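PDB 3GUE: UTP-glucose-1-phosphate uridylyltransferase 2, which probably catalyses the formation of UDP-glucose and diphosphate from UTP and alpha-D-glucose 1-phosphate. Local coordinates for residues A[241-245]-A[352-356]; A[411-417]-A[440-446]; A[459-464]-A[479-484]. All coordinates share one frame. Residue numbers count along the deposited sequence, not the author numbering.

Contact 1. Residues A[241-245]-A[352-356]; sequences GFLME and MGAAI
This is a buried apolar contact in the GT-A-like catalytic core: a 3-10 turn, residues 352-356, lies against one face of the central mixed sheet, on strand 242-248, which runs between strands 300-309 and 362-366. No hydrogen bond joins the two segments, and 221 Å² is buried between them. The strand is extended (Phe242 phi/psi -154/128, Met244 -102/127), so Phe242 and Met244 direct their CA-to-CB bonds toward the turn while Leu243 faces away, onto helix 229-237. Residues 352-356 wind with phi between -61 and -73 and psi between -33 and -3, held by Ile356 N to Gly353 O at 3.1 Å. In register, Phe242 CA lies 6.5 Å from Ile356 CA and Met244 CA 7.4 Å from Gly353 CA.

The t rotamer of Phe242 (chi2 107°) lays one ring face against the end of the turn. Ile356 CA makes a CH-pi contact 3.8 Å from the Phe242 ring centroid, 21° off its normal, and Phe242 CE2 comes to 3.3 Å from Ile356 CB. Phe242 CE1 touches Ala355 CB at 4.0 Å, and Met352 O sits at the ring edge, 3.9 Å from Phe242 CE1. The contact neighbours the sugar-nucleotide site: Met352 N is hydrogen-bonded to His191 ND1, and the side chain of Met244 approaches that of Asn302 to about 3 Å; both His191 and Asn302 bind UDP-glucose. Met244, t,t,m, extends until its CE is 3.7 Å from Gly353 O and 4.3 Å from Ile356 CD1; a CB on Gly353 would sit only 3.5 Å from Met244 CE.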
ATOM      1  N   GLY A 241     -13.047  13.803  10.539  1.00 25.07           N
ATOM      2  CA  GLY A 241     -12.455  12.661  11.223  1.00 25.52           C
ATOM      3  C   GLY A 241     -11.454  11.912  10.357  1.00 25.90           C
ATOM      4  O   GLY A 241     -10.556  11.224  10.852  1.00 25.70           O
ATOM      5  N   PHE A 242     -11.617  12.062   9.051  1.00 26.08           N
ATOM      6  CA  PHE A 242     -10.893  11.262   8.086  1.00 26.03           C
ATOM      7  C   PHE A 242     -10.795  12.065   6.786  1.00 26.74           C
ATOM      8  O   PHE A 242     -11.799  12.602   6.288  1.00 26.30           O
ATOM      9  CB  PHE A 242     -11.665   9.951   7.909  1.00 25.88           C
ATOM     10  CG  PHE A 242     -11.122   9.010   6.853  1.00 24.68           C
ATOM     11  CD1 PHE A 242     -10.457   7.841   7.226  1.00 26.06           C
ATOM     12  CD2 PHE A 242     -11.358   9.246   5.521  1.00 24.41           C
ATOM     13  CE1 PHE A 242     -10.011   6.931   6.253  1.00 28.63           C
ATOM     14  CE2 PHE A 242     -10.881   8.381   4.526  1.00 28.66           C
ATOM     15  CZ  PHE A 242     -10.220   7.205   4.887  1.00 25.20           C
ATOM     16  N   LEU A 243      -9.563  12.196   6.291  1.00 27.24           N
ATOM     17  CA  LEU A 243      -9.284  12.763   5.004  1.00 27.60           C
ATOM     18  C   LEU A 243      -8.430  11.786   4.195  1.00 27.43           C
ATOM     19  O   LEU A 243      -7.363  11.381   4.637  1.00 28.09           O
ATOM     20  CB  LEU A 243      -8.594  14.116   5.145  1.00 28.36           C
ATOM     21  CG  LEU A 243      -8.456  15.001   3.893  1.00 29.73           C
ATOM     22  CD1 LEU A 243      -8.414  16.456   4.293  1.00 32.41           C
ATOM     23  CD2 LEU A 243      -7.235  14.658   2.995  1.00 30.27           C
ATOM     24  N   MET A 244      -8.910  11.418   3.010  1.00 27.85           N
ATOM     25  CA  MET A 244      -8.152  10.599   2.047  1.00 28.07           C
ATOM     26  C   MET A 244      -7.561  11.432   0.902  1.00 28.17           C
ATOM     27  O   MET A 244      -8.296  12.148   0.229  1.00 27.84           O
ATOM     28  CB  MET A 244      -9.100   9.563   1.425  1.00 28.16           C
ATOM     29  CG  MET A 244      -8.461   8.768   0.287  1.00 29.68           C
ATOM     30  SD  MET A 244      -9.604   7.669  -0.549  1.00 28.62           S
ATOM     31  CE  MET A 244      -9.946   6.466   0.742  1.00 29.17           C
ATOM     32  N   GLU A 245      -6.251  11.331   0.653  1.00 27.36           N
ATOM     33  CA  GLU A 245      -5.670  11.955  -0.529  1.00 27.81           C
ATOM     34  C   GLU A 245      -5.877  11.004  -1.710  1.00 26.52           C
ATOM     35  O   GLU A 245      -5.647   9.812  -1.561  1.00 27.19           O
ATOM     36  CB  GLU A 245      -4.163  12.262  -0.340  1.00 27.34           C
ATOM     37  CG  GLU A 245      -3.766  13.090   0.884  1.00 28.05           C
ATOM     38  CD  GLU A 245      -2.320  13.560   0.775  1.00 30.64           C
ATOM     39  OE1 GLU A 245      -1.580  12.997  -0.074  1.00 27.00           O
ATOM     40  OE2 GLU A 245      -1.932  14.510   1.501  1.00 32.93           O
ATOM     41  N   MET A 352      -7.507   0.097   5.168  1.00 24.95           N
ATOM     42  CA  MET A 352      -7.701   1.242   6.061  1.00 26.27           C
ATOM     43  C   MET A 352      -8.544   2.333   5.375  1.00 25.97           C
ATOM     44  O   MET A 352      -9.205   3.134   6.043  1.00 27.12           O
ATOM     45  CB  MET A 352      -6.379   1.754   6.617  1.00 25.51           C
ATOM     46  CG  MET A 352      -5.458   2.334   5.571  1.00 26.80           C
ATOM     47  SD  MET A 352      -4.222   3.377   6.343  1.00 29.57           S
ATOM     48  CE  MET A 352      -3.729   4.340   4.925  1.00 26.05           C
ATOM     49  N   GLY A 353      -8.566   2.327   4.044  1.00 25.31           N
ATOM     50  CA  GLY A 353      -9.263   3.375   3.298  1.00 23.98           C
ATOM     51  C   GLY A 353     -10.770   3.207   3.411  1.00 23.45           C
ATOM     52  O   GLY A 353     -11.508   4.154   3.221  1.00 22.48           O
ATOM     53  N   ALA A 354     -11.220   1.994   3.735  1.00 23.30           N
ATOM     54  CA  ALA A 354     -12.647   1.677   3.811  1.00 23.62           C
ATOM     55  C   ALA A 354     -13.350   2.381   4.999  1.00 23.39           C
ATOM     56  O   ALA A 354     -14.587   2.430   5.065  1.00 24.56           O
ATOM     57  CB  ALA A 354     -12.846   0.115   3.834  1.00 24.23           C
ATOM     58  N   ALA A 355     -12.559   2.924   5.923  1.00 23.35           N
ATOM     59  CA  ALA A 355     -13.092   3.749   7.029  1.00 23.41           C
ATOM     60  C   ALA A 355     -13.634   5.096   6.534  1.00 22.93           C
ATOM     61  O   ALA A 355     -14.133   5.915   7.321  1.00 22.75           O
ATOM     62  CB  ALA A 355     -12.025   3.976   8.123  1.00 22.99           C
ATOM     63  N   ILE A 356     -13.493   5.356   5.243  1.00 22.68           N
ATOM     64  CA  ILE A 356     -13.996   6.621   4.696  1.00 23.66           C
ATOM     65  C   ILE A 356     -15.513   6.784   4.878  1.00 24.62           C
ATOM     66  O   ILE A 356     -15.973   7.898   5.099  1.00 25.15           O
ATOM     67  CB  ILE A 356     -13.550   6.870   3.227  1.00 23.30           C
ATOM     68  CG1 ILE A 356     -13.915   8.302   2.785  1.00 21.17           C
ATOM     69  CG2 ILE A 356     -14.083   5.769   2.272  1.00 26.12           C
ATOM     70  CD1 ILE A 356     -13.697   8.512   1.303  1.00 22.00           C
TER

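Contact 2. Residues A[411-417]-A[440-446]; sequences DLDGEHY and LTVRGLV
Leu440 starts the pairing by accepting Asp411 N on its O at 2.9 Å. Thr441 bridges Asp411 in parallel register (CA-CA 4.7 Å), its CA 3.3 Å from Asp411 O; a water bound to Asp411 OD2 (3.0 Å) lies a long 3.4 Å from Thr441 OG1. Val442, paired with Leu412 (CA-CA 5.0 Å), donates N to Asp411 O and accepts Asp413 N on O, both at 2.9 Å. On its face of the sheet, Val442 CB meets Leu412 CD2 at 3.8 Å and Val442 CG1 meets Tyr417 CE2 at 3.6 Å. These are the two strands of a beta-alpha-beta unit whose connection carries helix 420-427, packed over Leu412 and Tyr417. Arg443, m,m,t, folds its guanidinium back to a salt bridge, NH2 to Asp411 OD2 2.6 Å, while its NH1 donates to Val442 O at 2.9 Å. Gly444 (phi/psi 77/-173) turns the chain off the strand; its N donates to Asp413 OD2 at 2.8 Å, while Asp413 OD1 closes an Asx turn onto Glu415 N at 2.9 Å. Gly444 O accepts Tyr417 OH at 2.7 Å. Leu445 CG makes a CH-pi contact over the His416 ring face, 4.3 Å from its centroid, and Val446 N donates weakly to Tyr417 OH at 2.8 Å.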
ATOM      1  N   ASP A 411       4.403  -2.360 -18.781  1.00 28.85           N
ATOM      2  CA  ASP A 411       3.799  -3.701 -18.799  1.00 29.12           C
ATOM      3  C   ASP A 411       4.904  -4.750 -18.979  1.00 28.90           C
ATOM      4  O   ASP A 411       5.497  -4.921 -20.075  1.00 28.35           O
ATOM      5  CB  ASP A 411       2.719  -3.815 -19.885  1.00 28.97           C
ATOM      6  CG  ASP A 411       2.123  -5.225 -20.018  1.00 30.00           C
ATOM      7  OD1 ASP A 411       2.471  -6.164 -19.280  1.00 30.28           O
ATOM      8  OD2 ASP A 411       1.284  -5.408 -20.907  1.00 30.84           O
ATOM      9  N   LEU A 412       5.194  -5.428 -17.876  1.00 28.03           N
ATOM     10  CA  LEU A 412       6.226  -6.462 -17.867  1.00 27.69           C
ATOM     11  C   LEU A 412       5.529  -7.845 -17.862  1.00 27.35           C
ATOM     12  O   LEU A 412       4.674  -8.106 -17.011  1.00 25.59           O
ATOM     13  CB  LEU A 412       7.169  -6.275 -16.670  1.00 27.19           C
ATOM     14  CG  LEU A 412       8.110  -5.040 -16.563  1.00 28.16           C
ATOM     15  CD1 LEU A 412       9.028  -5.094 -15.346  1.00 30.29           C
ATOM     16  CD2 LEU A 412       8.951  -4.835 -17.836  1.00 28.31           C
ATOM     17  N   ASP A 413       5.889  -8.682 -18.844  1.00 27.03           N
ATOM     18  CA  ASP A 413       5.412 -10.053 -19.014  1.00 26.49           C
ATOM     19  C   ASP A 413       5.249 -10.759 -17.653  1.00 26.96           C
ATOM     20  O   ASP A 413       6.238 -10.978 -16.921  1.00 26.18           O
ATOM     21  CB  ASP A 413       6.413 -10.816 -19.913  1.00 26.42           C
ATOM     22  CG  ASP A 413       5.892 -12.138 -20.402  1.00 26.09           C
ATOM     23  OD1 ASP A 413       5.072 -12.765 -19.674  1.00 26.38           O
ATOM     24  OD2 ASP A 413       6.336 -12.582 -21.502  1.00 21.38           O
ATOM     25  N   GLY A 414       4.001 -11.084 -17.308  1.00 26.41           N
ATOM     26  CA  GLY A 414       3.693 -11.768 -16.044  1.00 26.35           C
ATOM     27  C   GLY A 414       4.300 -13.144 -15.839  1.00 26.37           C
ATOM     28  O   GLY A 414       4.397 -13.614 -14.699  1.00 26.43           O
ATOM     29  N   GLU A 415       4.714 -13.788 -16.933  1.00 25.90           N
ATOM     30  CA  GLU A 415       5.365 -15.111 -16.890  1.00 26.58           C
ATOM     31  C   GLU A 415       6.864 -15.026 -16.549  1.00 25.72           C
ATOM     32  O   GLU A 415       7.500 -16.030 -16.235  1.00 24.73           O
ATOM     33  CB  GLU A 415       5.195 -15.822 -18.238  1.00 26.17           C
ATOM     34  CG  GLU A 415       3.752 -16.022 -18.687  1.00 27.98           C
ATOM     35  CD  GLU A 415       3.643 -16.739 -20.025  1.00 28.88           C
ATOM     36  OE1 GLU A 415       4.673 -16.881 -20.723  1.00 33.66           O
ATOM     37  OE2 GLU A 415       2.527 -17.179 -20.387  1.00 31.06           O
ATOM     38  N   HIS A 416       7.422 -13.818 -16.625  1.00 25.24           N
ATOM     39  CA  HIS A 416       8.866 -13.634 -16.469  1.00 24.93           C
ATOM     40  C   HIS A 416       9.310 -12.623 -15.407  1.00 25.36           C
ATOM     41  O   HIS A 416      10.414 -12.754 -14.853  1.00 24.13           O
ATOM     42  CB  HIS A 416       9.504 -13.250 -17.812  1.00 25.30           C
ATOM     43  CG  HIS A 416       9.371 -14.302 -18.865  1.00 22.33           C
ATOM     44  ND1 HIS A 416       8.815 -14.050 -20.100  1.00 25.39           N
ATOM     45  CD2 HIS A 416       9.697 -15.615 -18.858  1.00 23.35           C
ATOM     46  CE1 HIS A 416       8.814 -15.165 -20.815  1.00 23.72           C
ATOM     47  NE2 HIS A 416       9.351 -16.130 -20.086  1.00 22.32           N
ATOM     48  N   TYR A 417       8.480 -11.621 -15.149  1.00 25.10           N
ATOM     49  CA  TYR A 417       8.953 -10.419 -14.423  1.00 25.60           C
ATOM     50  C   TYR A 417       8.192 -10.100 -13.156  1.00 26.11           C
ATOM     51  O   TYR A 417       8.418  -9.060 -12.523  1.00 26.76           O
ATOM     52  CB  TYR A 417       8.931  -9.209 -15.366  1.00 25.15           C
ATOM     53  CG  TYR A 417       9.780  -9.465 -16.590  1.00 25.63           C
ATOM     54  CD1 TYR A 417      11.152  -9.673 -16.458  1.00 25.20           C
ATOM     55  CD2 TYR A 417       9.212  -9.565 -17.855  1.00 24.87           C
ATOM     56  CE1 TYR A 417      11.947  -9.929 -17.563  1.00 26.89           C
ATOM     57  CE2 TYR A 417       9.996  -9.844 -18.966  1.00 25.72           C
ATOM     58  CZ  TYR A 417      11.361 -10.027 -18.810  1.00 25.81           C
ATOM     59  OH  TYR A 417      12.147 -10.282 -19.895  1.00 24.42           O
ATOM     60  N   LEU A 440       6.337   1.360 -21.878  1.00 28.94           N
ATOM     61  CA  LEU A 440       7.279   0.269 -22.181  1.00 29.33           C
ATOM     62  C   LEU A 440       6.643  -1.097 -21.922  1.00 28.88           C
ATOM     63  O   LEU A 440       6.234  -1.394 -20.802  1.00 28.32           O
ATOM     64  CB  LEU A 440       8.594   0.409 -21.395  1.00 28.84           C
ATOM     65  CG  LEU A 440       9.564  -0.782 -21.460  1.00 29.60           C
ATOM     66  CD1 LEU A 440      10.300  -0.898 -22.831  1.00 30.31           C
ATOM     67  CD2 LEU A 440      10.554  -0.804 -20.279  1.00 30.53           C
ATOM     68  N   THR A 441       6.557  -1.905 -22.981  1.00 28.67           N
ATOM     69  CA  THR A 441       6.006  -3.239 -22.905  1.00 28.31           C
ATOM     70  C   THR A 441       7.113  -4.266 -23.221  1.00 28.31           C
ATOM     71  O   THR A 441       7.817  -4.157 -24.239  1.00 27.96           O
ATOM     72  CB  THR A 441       4.750  -3.368 -23.844  1.00 28.51           C
ATOM     73  OG1 THR A 441       3.730  -2.472 -23.371  1.00 29.40           O
ATOM     74  CG2 THR A 441       4.191  -4.774 -23.859  1.00 27.91           C
ATOM     75  N   VAL A 442       7.260  -5.248 -22.333  1.00 27.32           N
ATOM     76  CA  VAL A 442       8.274  -6.274 -22.473  1.00 27.41           C
ATOM     77  C   VAL A 442       7.658  -7.645 -22.365  1.00 27.10           C
ATOM     78  O   VAL A 442       6.870  -7.912 -21.453  1.00 26.77           O
ATOM     79  CB  VAL A 442       9.394  -6.105 -21.429  1.00 27.53           C
ATOM     80  CG1 VAL A 442      10.416  -7.258 -21.497  1.00 28.49           C
ATOM     81  CG2 VAL A 442      10.066  -4.718 -21.608  1.00 25.04           C
ATOM     82  N   ARG A 443       8.024  -8.497 -23.324  1.00 26.15           N
ATOM     83  CA  ARG A 443       7.431  -9.815 -23.518  1.00 26.19           C
ATOM     84  C   ARG A 443       8.544 -10.809 -23.830  1.00 25.85           C
ATOM     85  O   ARG A 443       9.438 -10.507 -24.631  1.00 25.61           O
ATOM     86  CB  ARG A 443       6.433  -9.802 -24.692  1.00 26.06           C
ATOM     87  CG  ARG A 443       5.106  -9.117 -24.409  1.00 27.49           C
ATOM     88  CD  ARG A 443       4.315  -9.909 -23.364  1.00 27.02           C
ATOM     89  NE  ARG A 443       3.037  -9.283 -23.032  1.00 25.59           N
ATOM     90  CZ  ARG A 443       2.885  -8.307 -22.139  1.00 25.39           C
ATOM     91  NH1 ARG A 443       3.931  -7.825 -21.468  1.00 26.68           N
ATOM     92  NH2 ARG A 443       1.680  -7.818 -21.904  1.00 24.69           N
ATOM     93  N   GLY A 444       8.477 -11.987 -23.209  1.00 25.18           N
ATOM     94  CA  GLY A 444       9.540 -12.986 -23.324  1.00 24.59           C
ATOM     95  C   GLY A 444      10.742 -12.636 -22.456  1.00 24.20           C
ATOM     96  O   GLY A 444      10.693 -11.677 -21.640  1.00 23.26           O
ATOM     97  N   LEU A 445      11.816 -13.418 -22.600  1.00 24.10           N
ATOM     98  CA  LEU A 445      13.072 -13.147 -21.859  1.00 24.13           C
ATOM     99  C   LEU A 445      13.921 -12.020 -22.479  1.00 24.00           C
ATOM    100  O   LEU A 445      14.306 -12.093 -23.639  1.00 23.44           O
ATOM    101  CB  LEU A 445      13.903 -14.421 -21.685  1.00 24.99           C
ATOM    102  CG  LEU A 445      13.375 -15.471 -20.697  1.00 25.01           C
ATOM    103  CD1 LEU A 445      13.938 -16.853 -21.017  1.00 25.34           C
ATOM    104  CD2 LEU A 445      13.688 -15.060 -19.233  1.00 23.26           C
ATOM    105  N   VAL A 446      14.224 -11.001 -21.671  1.00 24.04           N
ATOM    106  CA  VAL A 446      14.861  -9.763 -22.135  1.00 24.44           C
ATOM    107  C   VAL A 446      15.773  -9.262 -21.033  1.00 25.43           C
ATOM    108  O   VAL A 446      15.449  -9.356 -19.840  1.00 24.91           O
ATOM    109  CB  VAL A 446      13.797  -8.666 -22.550  1.00 24.10           C
ATOM    110  CG1 VAL A 446      14.392  -7.284 -22.683  1.00 24.24           C
ATOM    111  CG2 VAL A 446      13.057  -9.053 -23.840  1.00 21.88           C
TER
HETATM  112  O   HOH W   1       0.801  -4.213 -23.595  1.00 39.15           O

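Contact 3. Residues A[459-464]-A[479-484]; sequences VIKNLK and EVVVVE
Five main-chain hydrogen bonds zip these segments together in parallel. Val459 N donates to Glu479 O at 3.0 Å, Val481 N to Val459 O at 2.7 Å, Lys461 N to Val481 O at 2.7 Å, Val483 N to Lys461 O at 2.9 Å and Leu463 N to Val483 O at 2.8 Å. The register runs Val459-Val480, Ile460-Val481, Lys461-Val482, Asn462-Val483, with CA-CA distances of 4.5 to 4.9 Å; the strand axes approach to 4.6 Å and diverge by just 3°. At the end of strand 459-462, Asn462 OD1 accepts from Lys464 N at 2.9 Å in an Asx turn, while Asn462 ND2 reaches Leu445 O and Glu466 O, tying this corner to its neighbours.

Val459, Lys461, Val480 and Val482 share the outward face, where Val459 CB lies 3.9 Å from Val480 CG2 and, at the far end, Leu463 CD1 rests 3.9 Å from Val482 CG1. Ile460, Asn462, Val481 and Val483 turn to the inner face: Ile460 CG2 is 4.5 Å from Val481 CB, Lys464 CG is 4.0 Å from Val483 CG1, and Leu468 and Leu476, from the short strands of the connecting coil, pack behind them. Equivalent strands of successive coils stacked in parallel about a narrow aliphatic core are the hallmark of a beta-helix, as in the left-handed C-terminal domain of related UDP-glucose pyrophosphorylases.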
ATOM      1  N   VAL A 459       8.120  -1.109 -27.448  1.00 25.53           N
ATOM      2  CA  VAL A 459       7.777  -2.517 -27.263  1.00 25.89           C
ATOM      3  C   VAL A 459       9.029  -3.416 -27.481  1.00 26.13           C
ATOM      4  O   VAL A 459       9.798  -3.225 -28.446  1.00 26.13           O
ATOM      5  CB  VAL A 459       6.576  -2.957 -28.178  1.00 25.83           C
ATOM      6  CG1 VAL A 459       6.192  -4.430 -27.939  1.00 26.43           C
ATOM      7  CG2 VAL A 459       5.336  -2.043 -27.962  1.00 24.42           C
ATOM      8  N   ILE A 460       9.237  -4.382 -26.584  1.00 25.99           N
ATOM      9  CA  ILE A 460      10.320  -5.365 -26.741  1.00 27.00           C
ATOM     10  C   ILE A 460       9.764  -6.782 -26.553  1.00 27.93           C
ATOM     11  O   ILE A 460       9.468  -7.175 -25.426  1.00 29.47           O
ATOM     12  CB  ILE A 460      11.511  -5.113 -25.738  1.00 26.99           C
ATOM     13  CG1 ILE A 460      11.989  -3.651 -25.778  1.00 27.16           C
ATOM     14  CG2 ILE A 460      12.698  -6.074 -26.025  1.00 26.78           C
ATOM     15  CD1 ILE A 460      13.147  -3.315 -24.766  1.00 26.88           C
ATOM     16  N   LYS A 461       9.653  -7.539 -27.653  1.00 28.50           N
ATOM     17  CA  LYS A 461       9.157  -8.917 -27.657  1.00 28.48           C
ATOM     18  C   LYS A 461      10.218  -9.934 -28.070  1.00 27.68           C
ATOM     19  O   LYS A 461      10.717  -9.901 -29.200  1.00 27.51           O
ATOM     20  CB  LYS A 461       8.002  -9.056 -28.648  1.00 29.79           C
ATOM     21  CG  LYS A 461       6.637  -8.787 -28.095  1.00 32.44           C
ATOM     22  CD  LYS A 461       5.593  -9.457 -29.007  1.00 34.90           C
ATOM     23  CE  LYS A 461       4.251  -9.606 -28.312  1.00 37.10           C
ATOM     24  NZ  LYS A 461       4.231 -10.812 -27.428  1.00 39.32           N
ATOM     25  N   ASN A 462      10.544 -10.850 -27.172  1.00 27.19           N
ATOM     26  CA  ASN A 462      11.424 -11.960 -27.533  1.00 27.14           C
ATOM     27  C   ASN A 462      10.674 -13.296 -27.599  1.00 27.44           C
ATOM     28  O   ASN A 462      10.012 -13.715 -26.648  1.00 27.92           O
ATOM     29  CB  ASN A 462      12.651 -12.004 -26.615  1.00 26.63           C
ATOM     30  CG  ASN A 462      13.567 -13.173 -26.904  1.00 24.89           C
ATOM     31  OD1 ASN A 462      13.712 -13.614 -28.058  1.00 23.25           O
ATOM     32  ND2 ASN A 462      14.206 -13.682 -25.852  1.00 20.11           N
ATOM     33  N   LEU A 463      10.765 -13.934 -28.759  1.00 27.64           N
ATOM     34  CA  LEU A 463      10.081 -15.187 -29.042  1.00 28.23           C
ATOM     35  C   LEU A 463      11.098 -16.325 -29.118  1.00 28.08           C
ATOM     36  O   LEU A 463      10.735 -17.492 -29.295  1.00 28.76           O
ATOM     37  CB  LEU A 463       9.291 -15.073 -30.353  1.00 28.33           C
ATOM     38  CG  LEU A 463       8.041 -14.202 -30.272  1.00 29.12           C
ATOM     39  CD1 LEU A 463       7.842 -13.433 -31.567  1.00 32.25           C
ATOM     40  CD2 LEU A 463       6.802 -15.049 -29.959  1.00 31.10           C
ATOM     41  N   LYS A 464      12.374 -15.967 -28.992  1.00 28.27           N
ATOM     42  CA  LYS A 464      13.447 -16.948 -28.917  1.00 28.58           C
ATOM     43  C   LYS A 464      13.560 -17.447 -27.480  1.00 28.88           C
ATOM     44  O   LYS A 464      13.076 -16.793 -26.534  1.00 28.53           O
ATOM     45  CB  LYS A 464      14.784 -16.337 -29.360  1.00 28.46           C
ATOM     46  CG  LYS A 464      15.020 -16.311 -30.868  1.00 28.66           C
ATOM     47  CD  LYS A 464      16.508 -16.248 -31.181  1.00 28.95           C
ATOM     48  CE  LYS A 464      16.783 -16.580 -32.640  1.00 31.57           C
ATOM     49  NZ  LYS A 464      16.347 -15.494 -33.582  1.00 32.29           N
ATOM     50  N   GLU A 479      10.130   2.753 -30.634  1.00 26.44           N
ATOM     51  CA  GLU A 479      10.476   1.592 -31.450  1.00 26.54           C
ATOM     52  C   GLU A 479       9.792   0.332 -30.933  1.00 25.99           C
ATOM     53  O   GLU A 479       9.564   0.182 -29.736  1.00 26.38           O
ATOM     54  CB  GLU A 479      11.996   1.421 -31.436  1.00 26.43           C
ATOM     55  CG  GLU A 479      12.573   0.210 -32.154  1.00 27.96           C
ATOM     56  CD  GLU A 479      14.104   0.278 -32.271  1.00 27.20           C
ATOM     57  OE1 GLU A 479      14.721   1.130 -31.598  1.00 28.57           O
ATOM     58  OE2 GLU A 479      14.687  -0.508 -33.049  1.00 29.89           O
ATOM     59  N   VAL A 480       9.474  -0.565 -31.858  1.00 25.28           N
ATOM     60  CA  VAL A 480       8.955  -1.877 -31.547  1.00 24.86           C
ATOM     61  C   VAL A 480      10.046  -2.863 -31.954  1.00 24.68           C
ATOM     62  O   VAL A 480      10.449  -2.898 -33.129  1.00 24.82           O
ATOM     63  CB  VAL A 480       7.620  -2.149 -32.309  1.00 25.27           C
ATOM     64  CG1 VAL A 480       7.275  -3.635 -32.326  1.00 25.37           C
ATOM     65  CG2 VAL A 480       6.479  -1.343 -31.703  1.00 24.07           C
ATOM     66  N   VAL A 481      10.505  -3.654 -30.985  1.00 23.75           N
ATOM     67  CA  VAL A 481      11.553  -4.663 -31.183  1.00 24.30           C
ATOM     68  C   VAL A 481      10.939  -6.057 -31.065  1.00 23.73           C
ATOM     69  O   VAL A 481      10.342  -6.405 -30.054  1.00 23.23           O
ATOM     70  CB  VAL A 481      12.750  -4.458 -30.189  1.00 24.08           C
ATOM     71  CG1 VAL A 481      13.851  -5.516 -30.368  1.00 25.10           C
ATOM     72  CG2 VAL A 481      13.333  -3.055 -30.352  1.00 24.87           C
ATOM     73  N   VAL A 482      11.042  -6.830 -32.143  1.00 23.82           N
ATOM     74  CA  VAL A 482      10.568  -8.206 -32.124  1.00 23.23           C
ATOM     75  C   VAL A 482      11.650  -9.174 -32.604  1.00 24.23           C
ATOM     76  O   VAL A 482      12.088  -9.133 -33.754  1.00 23.25           O
ATOM     77  CB  VAL A 482       9.264  -8.425 -32.938  1.00 23.20           C
ATOM     78  CG1 VAL A 482       8.622  -9.783 -32.553  1.00 21.66           C
ATOM     79  CG2 VAL A 482       8.244  -7.250 -32.766  1.00 21.55           C
ATOM     80  N   VAL A 483      12.077 -10.049 -31.701  1.00 25.36           N
ATOM     81  CA  VAL A 483      13.052 -11.072 -32.057  1.00 26.93           C
ATOM     82  C   VAL A 483      12.428 -12.466 -32.092  1.00 27.32           C
ATOM     83  O   VAL A 483      11.818 -12.930 -31.129  1.00 26.99           O
ATOM     84  CB  VAL A 483      14.281 -11.037 -31.136  1.00 27.05           C
ATOM     85  CG1 VAL A 483      15.029 -12.356 -31.211  1.00 27.73           C
ATOM     86  CG2 VAL A 483      15.196  -9.889 -31.528  1.00 27.51           C
ATOM     87  N   GLU A 484      12.596 -13.116 -33.236  1.00 28.36           N
ATOM     88  CA  GLU A 484      11.998 -14.410 -33.503  1.00 28.77           C
ATOM     89  C   GLU A 484      13.020 -15.325 -34.153  1.00 28.57           C
ATOM     90  O   GLU A 484      12.857 -16.536 -34.151  1.00 28.49           O
ATOM     91  CB  GLU A 484      10.790 -14.228 -34.417  1.00 29.17           C
ATOM     92  CG  GLU A 484      11.088 -13.379 -35.651  1.00 31.25           C
ATOM     93  CD  GLU A 484      10.034 -12.315 -35.912  1.00 33.11           C
ATOM     94  OE1 GLU A 484       8.838 -12.668 -36.041  1.00 33.75           O
ATOM     95  OE2 GLU A 484      10.415 -11.123 -36.006  1.00 34.25           O
TER

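In the fold
Contacts 2 and 3 belong to one parallel sheet, their centres 11 Å apart, with strands 437-443 and 458-462 as its adjoining members. Thr441 O meets Ile460 N at 2.7 Å and Leu445 O meets Asn462 ND2 at 2.7 Å, both probable hydrogen bonds, while Val446 CG2 packs 3.7 Å from Ile460 CG2. Contact 1 belongs instead to the catalytic core, its centre 35 Å from that of contact 2 and 44 Å from that of contact 3, across the centre of the chain. Of the three it lies nearest the sugar-nucleotide site, Gly353 being about 6 Å from the bound UDP-glucose at the nearest atoms. Asp411 in contact 2 is about 11 Å, side chain to side chain, from Lys255, a UDP-glucose-binding residue not bound to ligand in this model.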